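Local coordinates for piwi domain-containing protein (Vanderwaltozyma polyspora, PDB 5THE) that is the C-terminal lobe of a budding yeast Argonaute, which probably holds a guide RNA and contributes to selecting RNA targets for cleavage, at residues Asn7-Gly12 with Ala433-Phe438; Gln68-Pro73 with Asn246-Ile251; Ile84-Thr89 with Leu191-Asp196. All coordinates share one frame; numbering follows the deposited sequence.

Contact 1: Asn7-Gly12 with Ala433-Phe438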
loop_
_atom_site.group_PDB
_atom_site.type_symbol
_atom_site.label_atom_id
_atom_site.label_comp_id
_atom_site.label_asym_id
_atom_site.label_seq_id
_atom_site.Cartn_x
_atom_site.Cartn_y
_atom_site.Cartn_z
ATOM N N ASN A 7 20.734 18.023 4.788
ATOM C CA ASN A 7 21.551 18.230 3.602
ATOM C C ASN A 7 22.120 16.898 3.140
ATOM O O ASN A 7 22.151 15.923 3.897
ATOM C CB ASN A 7 22.680 19.220 3.884
ATOM C CG ASN A 7 22.159 20.621 4.168
ATOM O OD1 ASN A 7 21.431 21.197 3.365
ATOM N ND2 ASN A 7 22.521 21.163 5.309
ATOM N N ARG A 8 22.569 16.865 1.880
ATOM C CA ARG A 8 23.099 15.641 1.292
ATOM C C ARG A 8 24.307 15.134 2.071
ATOM O O ARG A 8 25.210 15.904 2.399
ATOM C CB ARG A 8 23.487 15.891 -0.161
ATOM C CG ARG A 8 24.249 14.754 -0.802
ATOM C CD ARG A 8 24.493 15.000 -2.329
ATOM N NE ARG A 8 23.246 15.185 -3.083
ATOM C CZ ARG A 8 22.413 14.191 -3.395
ATOM N NH1 ARG A 8 22.706 12.951 -3.022
ATOM N NH2 ARG A 8 21.299 14.433 -4.088
ATOM N N HIS A 9 24.327 13.833 2.368
ATOM C CA HIS A 9 25.489 13.241 3.037
ATOM C C HIS A 9 26.576 12.851 2.036
ATOM O O HIS A 9 27.756 13.165 2.216
ATOM C CB HIS A 9 25.090 11.989 3.833
ATOM C CG HIS A 9 23.969 12.195 4.799
ATOM N ND1 HIS A 9 23.366 11.146 5.462
ATOM C CD2 HIS A 9 23.345 13.319 5.228
ATOM C CE1 HIS A 9 22.418 11.614 6.254
ATOM N NE2 HIS A 9 22.384 12.928 6.131
ATOM N N ASP A 10 26.175 12.178 0.977
ATOM C CA ASP A 10 27.067 11.498 0.057
ATOM C C ASP A 10 26.258 11.202 -1.203
ATOM O O ASP A 10 25.124 11.675 -1.354
ATOM C CB ASP A 10 27.632 10.235 0.705
ATOM C CG ASP A 10 26.548 9.194 1.016
ATOM O OD1 ASP A 10 25.343 9.495 0.901
ATOM O OD2 ASP A 10 26.914 8.058 1.380
ATOM N N TYR A 11 26.838 10.410 -2.094
ATOM C CA TYR A 11 26.173 9.892 -3.276
ATOM C C TYR A 11 26.237 8.372 -3.223
ATOM O O TYR A 11 27.108 7.798 -2.573
ATOM C CB TYR A 11 26.840 10.409 -4.567
ATOM C CG TYR A 11 26.676 11.895 -4.767
ATOM C CD1 TYR A 11 25.546 12.408 -5.388
ATOM C CD2 TYR A 11 27.639 12.789 -4.312
ATOM C CE1 TYR A 11 25.386 13.766 -5.567
ATOM C CE2 TYR A 11 27.489 14.147 -4.496
ATOM C CZ TYR A 11 26.370 14.624 -5.123
ATOM O OH TYR A 11 26.222 15.971 -5.289
ATOM N N GLY A 12 25.313 7.714 -3.916
ATOM C CA GLY A 12 25.359 6.269 -3.984
ATOM C C GLY A 12 26.484 5.764 -4.871
ATOM O O GLY A 12 26.998 6.453 -5.758
ATOM N N ALA A 433 23.044 20.204 -2.803
ATOM C CA ALA A 433 22.951 20.492 -1.372
ATOM C C ALA A 433 21.943 19.586 -0.671
ATOM O O ALA A 433 22.160 19.181 0.476
ATOM C CB ALA A 433 22.576 21.960 -1.144
ATOM N N HIS A 434 20.838 19.264 -1.323
ATOM C CA HIS A 434 19.826 18.458 -0.667
ATOM C C HIS A 434 19.986 16.985 -1.030
ATOM O O HIS A 434 20.661 16.620 -1.993
ATOM C CB HIS A 434 18.435 18.983 -1.008
ATOM C CG HIS A 434 18.122 20.279 -0.325
ATOM N ND1 HIS A 434 17.711 21.406 -1.005
ATOM C CD2 HIS A 434 18.188 20.630 0.983
ATOM C CE1 HIS A 434 17.521 22.390 -0.144
ATOM N NE2 HIS A 434 17.803 21.946 1.069
ATOM N N PHE A 435 19.367 16.138 -0.219
ATOM C CA PHE A 435 19.601 14.699 -0.234
ATOM C C PHE A 435 18.478 14.041 -1.036
ATOM O O PHE A 435 17.550 13.451 -0.490
ATOM C CB PHE A 435 19.670 14.192 1.219
ATOM C CG PHE A 435 20.277 12.816 1.379
ATOM C CD1 PHE A 435 20.593 12.038 0.283
ATOM C CD2 PHE A 435 20.529 12.310 2.648
ATOM C CE1 PHE A 435 21.138 10.783 0.448
ATOM C CE2 PHE A 435 21.084 11.055 2.818
ATOM C CZ PHE A 435 21.383 10.291 1.719
ATOM N N ASP A 436 18.563 14.149 -2.362
ATOM C CA ASP A 436 17.525 13.581 -3.209
ATOM C C ASP A 436 18.114 12.619 -4.239
ATOM O O ASP A 436 19.314 12.624 -4.539
ATOM C CB ASP A 436 16.686 14.679 -3.896
ATOM C CG ASP A 436 17.452 15.417 -4.994
ATOM O OD1 ASP A 436 18.634 15.756 -4.794
ATOM O OD2 ASP A 436 16.857 15.668 -6.061
ATOM N N PHE A 437 17.245 11.748 -4.744
ATOM C CA PHE A 437 17.634 10.778 -5.757
ATOM C C PHE A 437 16.370 10.295 -6.450
ATOM O O PHE A 437 15.269 10.380 -5.901
ATOM C CB PHE A 437 18.436 9.606 -5.165
ATOM C CG PHE A 437 17.795 8.953 -3.980
ATOM C CD1 PHE A 437 16.835 7.968 -4.146
ATOM C CD2 PHE A 437 18.168 9.309 -2.694
ATOM C CE1 PHE A 437 16.248 7.361 -3.058
ATOM C CE2 PHE A 437 17.582 8.704 -1.588
ATOM C CZ PHE A 437 16.616 7.730 -1.771
ATOM N N PHE A 438 16.538 9.837 -7.682
ATOM C CA PHE A 438 15.463 9.203 -8.430
ATOM C C PHE A 438 15.694 7.703 -8.435
ATOM O O PHE A 438 16.836 7.247 -8.550
ATOM C CB PHE A 438 15.413 9.680 -9.885
ATOM C CG PHE A 438 15.040 11.119 -10.062
ATOM C CD1 PHE A 438 16.000 12.115 -9.966
ATOM C CD2 PHE A 438 13.735 11.471 -10.390
ATOM C CE1 PHE A 438 15.668 13.439 -10.158
ATOM C CE2 PHE A 438 13.391 12.800 -10.594
ATOM C CZ PHE A 438 14.355 13.785 -10.481
#
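The backbone from Asn7 to Asp10, an irregular loop, runs at 74° to that from Ala433 to Asp436 and is tied to it by one hydrogen bond, Arg8 N to Ala433 O at 2.7 Å. The loop thereby docks where the chain enters strand 435-440 of the RNase H-like PIWI fold. Arg8 carries the contact. CG is anti to the backbone N (chi1 171°) and chi3 bends NE; at the end of the chain Arg8 NH2 reaches Asp436 O at 2.7 Å, an acceptor that lies in the guanidinium plane and is met on a carbonyl lone pair. NH2 also bonds Ser431 O and forms a salt bridge with Asp436 OD1 at 3.1 Å, and NH1 turns back to Asp10 O in the same plane. A long side chain ending in a flat, many-donor cation suits this place, where backbone carbonyls and a carboxylate gather. The Asp436 carboxylate is shared as well, OD2 with His453 and OD1 with the backbone N of Ser431. One face of the guanidinium takes Tyr11 CE1, 3.4 Å above the plane near the rim, while Phe435 CA lies over the centre of the opposite face. Farther along, the His9 ring, fixed by bonds to Ser463 O and Glu6 OE2, receives the edge of Phe435 in an edge-to-face pair with centroids 4.7 Å apart. Here Phe435 CE2 stands 3.5 Å from His9 ND1.

Contact 2: Gln68-Pro73 with Asn246-Ile251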
loop_
_atom_site.group_PDB
_atom_site.type_symbol
_atom_site.label_atom_id
_atom_site.label_comp_id
_atom_site.label_asym_id
_atom_site.label_seq_id
_atom_site.Cartn_x
_atom_site.Cartn_y
_atom_site.Cartn_z
ATOM N N GLN A 68 3.527 -20.644 -3.531
ATOM C CA GLN A 68 2.489 -20.495 -2.528
ATOM C C GLN A 68 2.774 -19.281 -1.658
ATOM O O GLN A 68 3.929 -18.888 -1.459
ATOM C CB GLN A 68 2.366 -21.756 -1.670
ATOM C CG GLN A 68 1.835 -22.938 -2.465
ATOM C CD GLN A 68 1.689 -24.184 -1.623
ATOM O OE1 GLN A 68 2.333 -24.326 -0.586
ATOM N NE2 GLN A 68 0.843 -25.103 -2.070
ATOM N N PHE A 69 1.692 -18.682 -1.168
ATOM C CA PHE A 69 1.795 -17.615 -0.189
ATOM C C PHE A 69 2.499 -18.108 1.063
ATOM O O PHE A 69 2.285 -19.238 1.508
ATOM C CB PHE A 69 0.407 -17.100 0.187
ATOM C CG PHE A 69 -0.353 -16.506 -0.965
ATOM C CD1 PHE A 69 0.320 -15.903 -2.025
ATOM C CD2 PHE A 69 -1.730 -16.557 -0.993
ATOM C CE1 PHE A 69 -0.377 -15.351 -3.100
ATOM C CE2 PHE A 69 -2.447 -15.994 -2.071
ATOM C CZ PHE A 69 -1.760 -15.389 -3.116
ATOM N N ILE A 70 3.289 -17.218 1.663
ATOM C CA ILE A 70 4.082 -17.576 2.843
ATOM C C ILE A 70 3.181 -17.990 4.002
ATOM O O ILE A 70 3.472 -18.951 4.717
ATOM C CB ILE A 70 4.987 -16.392 3.243
ATOM C CG1 ILE A 70 6.114 -16.209 2.232
ATOM C CG2 ILE A 70 5.527 -16.564 4.668
ATOM C CD1 ILE A 70 6.792 -14.840 2.319
ATOM N N SER A 71 2.091 -17.259 4.224
ATOM C CA SER A 71 1.261 -17.476 5.406
ATOM C C SER A 71 -0.195 -17.291 5.020
ATOM O O SER A 71 -0.587 -16.212 4.565
ATOM C CB SER A 71 1.638 -16.515 6.541
ATOM O OG SER A 71 0.743 -16.647 7.640
ATOM N N THR A 72 -0.993 -18.330 5.231
ATOM C CA THR A 72 -2.412 -18.359 4.916
ATOM C C THR A 72 -3.179 -18.797 6.153
ATOM O O THR A 72 -2.579 -19.240 7.138
ATOM C CB THR A 72 -2.659 -19.318 3.745
ATOM O OG1 THR A 72 -2.104 -20.600 4.056
ATOM C CG2 THR A 72 -2.010 -18.778 2.478
ATOM N N PRO A 73 -4.515 -18.678 6.150
ATOM C CA PRO A 73 -5.275 -19.122 7.328
ATOM C C PRO A 73 -5.037 -20.598 7.614
ATOM O O PRO A 73 -4.990 -21.433 6.704
ATOM C CB PRO A 73 -6.731 -18.859 6.935
ATOM C CG PRO A 73 -6.650 -17.804 5.881
ATOM C CD PRO A 73 -5.412 -18.130 5.115
ATOM N N ASN A 246 1.750 -12.867 1.530
ATOM C CA ASN A 246 1.841 -13.464 0.203
ATOM C C ASN A 246 3.297 -13.731 -0.147
ATOM O O ASN A 246 3.793 -14.849 0.039
ATOM C CB ASN A 246 1.155 -12.560 -0.811
ATOM C CG ASN A 246 -0.306 -12.388 -0.490
ATOM O OD1 ASN A 246 -0.906 -13.288 0.082
ATOM N ND2 ASN A 246 -0.882 -11.231 -0.828
ATOM N N HIS A 247 3.992 -12.719 -0.639
ATOM C CA HIS A 247 5.433 -12.778 -0.786
ATOM C C HIS A 247 6.063 -11.778 0.163
ATOM O O HIS A 247 5.400 -10.892 0.705
ATOM C CB HIS A 247 5.858 -12.476 -2.229
ATOM C CG HIS A 247 5.505 -11.089 -2.677
ATOM N ND1 HIS A 247 4.238 -10.739 -3.104
ATOM C CD2 HIS A 247 6.254 -9.962 -2.752
ATOM C CE1 HIS A 247 4.227 -9.463 -3.445
ATOM N NE2 HIS A 247 5.436 -8.964 -3.236
ATOM N N SER A 248 7.364 -11.936 0.362
ATOM C CA SER A 248 8.150 -11.002 1.140
ATOM C C SER A 248 9.514 -10.931 0.486
ATOM O O SER A 248 9.735 -11.486 -0.596
ATOM C CB SER A 248 8.239 -11.431 2.611
ATOM O OG SER A 248 9.194 -12.479 2.797
ATOM N N LEU A 249 10.436 -10.254 1.151
ATOM C CA LEU A 249 11.841 -10.341 0.786
ATOM C C LEU A 249 12.500 -11.453 1.594
ATOM O O LEU A 249 11.987 -11.894 2.628
ATOM C CB LEU A 249 12.548 -9.009 1.041
ATOM C CG LEU A 249 11.906 -7.803 0.366
ATOM C CD1 LEU A 249 12.801 -6.584 0.547
ATOM C CD2 LEU A 249 11.666 -8.112 -1.111
ATOM N N SER A 250 13.651 -11.901 1.120
ATOM C CA SER A 250 14.388 -12.920 1.857
ATOM C C SER A 250 14.830 -12.382 3.212
ATOM O O SER A 250 14.890 -11.173 3.446
ATOM C CB SER A 250 15.618 -13.377 1.076
ATOM O OG SER A 250 16.596 -12.346 1.072
ATOM N N ILE A 251 15.147 -13.322 4.105
ATOM C CA ILE A 251 15.706 -12.989 5.414
ATOM C C ILE A 251 16.958 -12.131 5.267
ATOM O O ILE A 251 17.140 -11.141 5.984
ATOM C CB ILE A 251 15.997 -14.280 6.202
ATOM C CG1 ILE A 251 14.686 -14.857 6.746
ATOM C CG2 ILE A 251 17.060 -14.035 7.304
ATOM C CD1 ILE A 251 14.851 -16.123 7.562
#
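Asn246 lays its side-chain oxygen over the face of the Phe69 ring: OD1 sits above the centre, 3.4 Å from Phe69 CG. A carbonyl oxygen against the face of a phenyl ring brings like electron density together, which by itself should be unfavourable, and the other end of the amide helps to explain it, because Asn246 ND2 donates to the backbone oxygens of Gly480 and Met236 and so fixes which way the group is turned. The two side chains lie side by side, pointing the same way, with ring and amide planes 41° apart, and Asn246 CB also rests against Phe69 CD1 at 3.7 Å. Asparagine suits the spot, being short enough to pack beside a ring while its NH2 group serves two backbone carbonyls.

The backbones meet at one polar atom. Asn246 O accepts from Ile70 N at 2.9 Å and takes a CA-H...O contact from Phe69 CA at 3.4 Å. Beyond it, Ile70 extends over the start of strand 248-249, its CD1 methyl 3.4 Å from Ser248 OG; that hydroxyl donates to Leu249 O, which gives it a polar partner beside the methyl.

An alanine at Phe69 would probably open a gap beside the Asn246 amide, leaving OD1 without the ring that packs against it.

Ile70 and Ser71 both face Ser245, a classic beta bulge. The Gln68-Pro73 connector leads on to strand 77-85, with Phe69 packed on Met236 and Asn239 of helix 228-241, and Ile70 and Ser248 against Gln38 of strand 37-38, the central strand of a small antiparallel sheet in which 248-249 is one of the two outer strands.

Contact 3: Ile84-Thr89 with Leu191-Asp196. With nucleotides of chain B.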
loop_
_atom_site.group_PDB
_atom_site.type_symbol
_atom_site.label_atom_id
_atom_site.label_comp_id
_atom_site.label_asym_id
_atom_site.label_seq_id
_atom_site.Cartn_x
_atom_site.Cartn_y
_atom_site.Cartn_z
ATOM N N ILE A 84 -24.445 -7.804 -5.680
ATOM C CA ILE A 84 -25.023 -6.470 -5.570
ATOM C C ILE A 84 -25.542 -6.117 -6.960
ATOM O O ILE A 84 -24.767 -5.827 -7.874
ATOM C CB ILE A 84 -24.006 -5.452 -5.058
ATOM C CG1 ILE A 84 -23.442 -5.915 -3.699
ATOM C CG2 ILE A 84 -24.660 -4.064 -4.953
ATOM C CD1 ILE A 84 -24.473 -5.945 -2.521
ATOM N N ASN A 85 -26.860 -6.185 -7.132
ATOM C CA ASN A 85 -27.456 -5.920 -8.437
ATOM C C ASN A 85 -27.669 -4.414 -8.571
ATOM O O ASN A 85 -28.756 -3.884 -8.326
ATOM C CB ASN A 85 -28.762 -6.687 -8.586
ATOM C CG ASN A 85 -29.380 -6.491 -9.949
ATOM O OD1 ASN A 85 -28.664 -6.376 -10.935
ATOM N ND2 ASN A 85 -30.710 -6.453 -10.015
ATOM N N ASN A 86 -26.605 -3.699 -8.944
ATOM C CA ASN A 86 -26.718 -2.246 -9.068
ATOM C C ASN A 86 -27.122 -1.848 -10.494
ATOM O O ASN A 86 -26.456 -1.075 -11.174
ATOM C CB ASN A 86 -25.433 -1.551 -8.611
ATOM C CG ASN A 86 -24.182 -2.075 -9.315
ATOM O OD1 ASN A 86 -24.123 -3.230 -9.723
ATOM N ND2 ASN A 86 -23.176 -1.217 -9.447
ATOM N N ALA A 87 -28.262 -2.401 -10.923
ATOM C CA ALA A 87 -28.972 -1.998 -12.133
ATOM C C ALA A 87 -30.469 -2.024 -11.837
ATOM O O ALA A 87 -30.900 -2.481 -10.772
ATOM C CB ALA A 87 -28.644 -2.912 -13.315
ATOM N N ASN A 88 -31.273 -1.532 -12.782
ATOM C CA ASN A 88 -32.720 -1.512 -12.595
ATOM C C ASN A 88 -33.416 -2.723 -13.199
ATOM O O ASN A 88 -34.646 -2.783 -13.179
ATOM C CB ASN A 88 -33.330 -0.226 -13.176
ATOM C CG ASN A 88 -32.843 1.011 -12.464
ATOM O OD1 ASN A 88 -32.453 0.950 -11.303
ATOM N ND2 ASN A 88 -32.861 2.140 -13.150
ATOM N N THR A 89 -32.666 -3.677 -13.735
ATOM C CA THR A 89 -33.209 -4.920 -14.256
ATOM C C THR A 89 -32.793 -6.077 -13.362
ATOM O O THR A 89 -31.775 -6.016 -12.664
ATOM C CB THR A 89 -32.709 -5.205 -15.673
ATOM O OG1 THR A 89 -31.278 -5.274 -15.657
ATOM C CG2 THR A 89 -33.149 -4.129 -16.634
ATOM N N LEU A 191 -20.329 -7.297 -8.023
ATOM C CA LEU A 191 -21.048 -6.119 -8.513
ATOM C C LEU A 191 -21.563 -6.366 -9.921
ATOM O O LEU A 191 -20.786 -6.708 -10.817
ATOM C CB LEU A 191 -20.151 -4.881 -8.508
ATOM C CG LEU A 191 -19.351 -4.681 -7.228
ATOM C CD1 LEU A 191 -18.445 -3.481 -7.370
ATOM C CD2 LEU A 191 -20.278 -4.524 -6.031
ATOM N N ARG A 192 -22.867 -6.165 -10.126
ATOM C CA ARG A 192 -23.414 -6.335 -11.469
ATOM C C ARG A 192 -22.791 -5.350 -12.456
ATOM O O ARG A 192 -22.513 -5.706 -13.607
ATOM C CB ARG A 192 -24.934 -6.180 -11.445
ATOM C CG ARG A 192 -25.571 -6.148 -12.836
ATOM C CD ARG A 192 -26.563 -7.277 -13.003
ATOM N NE ARG A 192 -27.192 -7.298 -14.320
ATOM C CZ ARG A 192 -28.435 -6.900 -14.564
ATOM N NH1 ARG A 192 -29.205 -6.437 -13.588
ATOM N NH2 ARG A 192 -28.914 -6.968 -15.794
ATOM N N ARG A 193 -22.561 -4.109 -12.034
ATOM C CA ARG A 193 -21.960 -3.100 -12.899
ATOM C C ARG A 193 -20.743 -2.511 -12.199
ATOM O O ARG A 193 -20.819 -2.157 -11.019
ATOM C CB ARG A 193 -22.972 -1.983 -13.253
ATOM C CG ARG A 193 -24.382 -2.471 -13.693
ATOM C CD ARG A 193 -24.516 -2.733 -15.202
ATOM N NE ARG A 193 -25.019 -1.566 -15.938
ATOM C CZ ARG A 193 -26.073 -1.574 -16.754
ATOM N NH1 ARG A 193 -26.753 -2.695 -16.964
ATOM N NH2 ARG A 193 -26.446 -0.459 -17.370
ATOM N N GLY A 194 -19.625 -2.398 -12.932
ATOM C CA GLY A 194 -18.441 -1.718 -12.438
ATOM C C GLY A 194 -18.586 -0.205 -12.495
ATOM O O GLY A 194 -19.616 0.340 -12.897
ATOM N N ASN A 195 -17.533 0.481 -12.040
ATOM C CA ASN A 195 -17.423 1.945 -12.137
ATOM C C ASN A 195 -18.552 2.679 -11.413
ATOM O O ASN A 195 -18.930 3.784 -11.804
ATOM C CB ASN A 195 -17.363 2.409 -13.597
ATOM C CG ASN A 195 -16.178 1.831 -14.346
ATOM O OD1 ASN A 195 -15.054 1.837 -13.846
ATOM N ND2 ASN A 195 -16.425 1.325 -15.551
ATOM N N ASP A 196 -19.087 2.094 -10.348
ATOM C CA ASP A 196 -20.203 2.659 -9.599
ATOM C C ASP A 196 -19.666 3.052 -8.227
ATOM O O ASP A 196 -19.769 2.289 -7.264
ATOM C CB ASP A 196 -21.341 1.645 -9.497
ATOM C CG ASP A 196 -22.612 2.240 -8.943
ATOM O OD1 ASP A 196 -22.560 3.343 -8.361
ATOM O OD2 ASP A 196 -23.674 1.587 -9.079
ATOM O OP3 U B 1 -11.359 -2.939 -2.735
ATOM P P U B 1 -11.848 -4.239 -3.231
ATOM O OP1 U B 1 -12.826 -4.802 -2.268
ATOM O OP2 U B 1 -10.701 -5.081 -3.608
ATOM O "O5'" U B 1 -12.688 -3.959 -4.538
ATOM C "C5'" U B 1 -12.061 -3.785 -5.801
ATOM C "C4'" U B 1 -13.071 -4.007 -6.885
ATOM O "O4'" U B 1 -14.116 -2.993 -6.788
ATOM C "C3'" U B 1 -12.537 -3.952 -8.308
ATOM O "O3'" U B 1 -13.152 -4.990 -9.071
ATOM C "C2'" U B 1 -12.990 -2.577 -8.805
ATOM O "O2'" U B 1 -13.171 -2.485 -10.202
ATOM C "C1'" U B 1 -14.306 -2.381 -8.052
ATOM N N1 U B 1 -14.652 -0.961 -7.838
ATOM C C2 U B 1 -15.857 -0.510 -8.316
ATOM O O2 U B 1 -16.636 -1.254 -8.872
ATOM N N3 U B 1 -16.125 0.824 -8.111
ATOM C C4 U B 1 -15.303 1.736 -7.474
ATOM O O4 U B 1 -15.676 2.906 -7.348
ATOM C C5 U B 1 -14.058 1.200 -7.015
ATOM C C6 U B 1 -13.781 -0.095 -7.216
#
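The Arg192 guanidinium is gripped at its edge, where Asn85 OD1 and Thr89 O both lie in its plane; the Arg193 guanidinium instead has Ala87 CB over one face. Arg192 NH1 gives Asn85 OD1 a bond of 2.7 Å on a lone pair, with amide and guanidinium nearly coplanar, and a second to Thr89 O at 2.8 Å from above that carbonyl's plane. Asn85 ND2 reaches the same Thr89 O from the opposite face. Arg192 NH2 closes the grip on Thr89 OG1 at 2.9 Å, an end-on hold by two nitrogens on one residue. CG stands anti to the backbone N (chi1 172°), leading the chain off toward Asn85, and arginine has the length to go on to Thr89.

Asn86 works the other end. Its OD1 accepts from Arg193 N at 2.9 Å, while ND2 donates to Arg193 O at 3.0 Å and, tip to tip, to Asp196 OD2 at 2.9 Å on the anti side of the carboxylate. Asp196 is also the N-cap of helix 197-210, its OD1 bonded to Val199 N. At the strand ends, Ile84 and Leu191, neighbours in the parallel sheet, place their side chains on the same face, where both touch Leu203 of that helix.

The turn from Arg192 to Asp196 probably corresponds to the nucleotide-specificity loop of Argonaute MID domains; beside it Leu191 CD1 lies 3.2 Å from O2 of U1 of chain B. Asparagine, both donor and acceptor, suits the bracing of such a loop, and the bonds of Asn86 to Arg193 and Asp196 are likely to hold its backbone in shape beside the base.

The three contacts are nested along the sequence: contact 3 lies within the loop closed by contact 2, and contact 2 within that closed by contact 1. In space they are well separated. The centres of contacts 1 and 3 stand 50 Å apart, on opposite sides of the chain's centre, while contact 2 lies 34 Å from contact 1 and 35 Å from contact 3, centre to centre. Contact 3 meets the bound RNA at U1 of chain B; the nearest atoms of contacts 2 and 1 are about 9 Å and 11 Å from the nucleic acid. Of the three, contact 3 is the one at the first nucleotide; contacts 1 and 2 join other parts of the lobe.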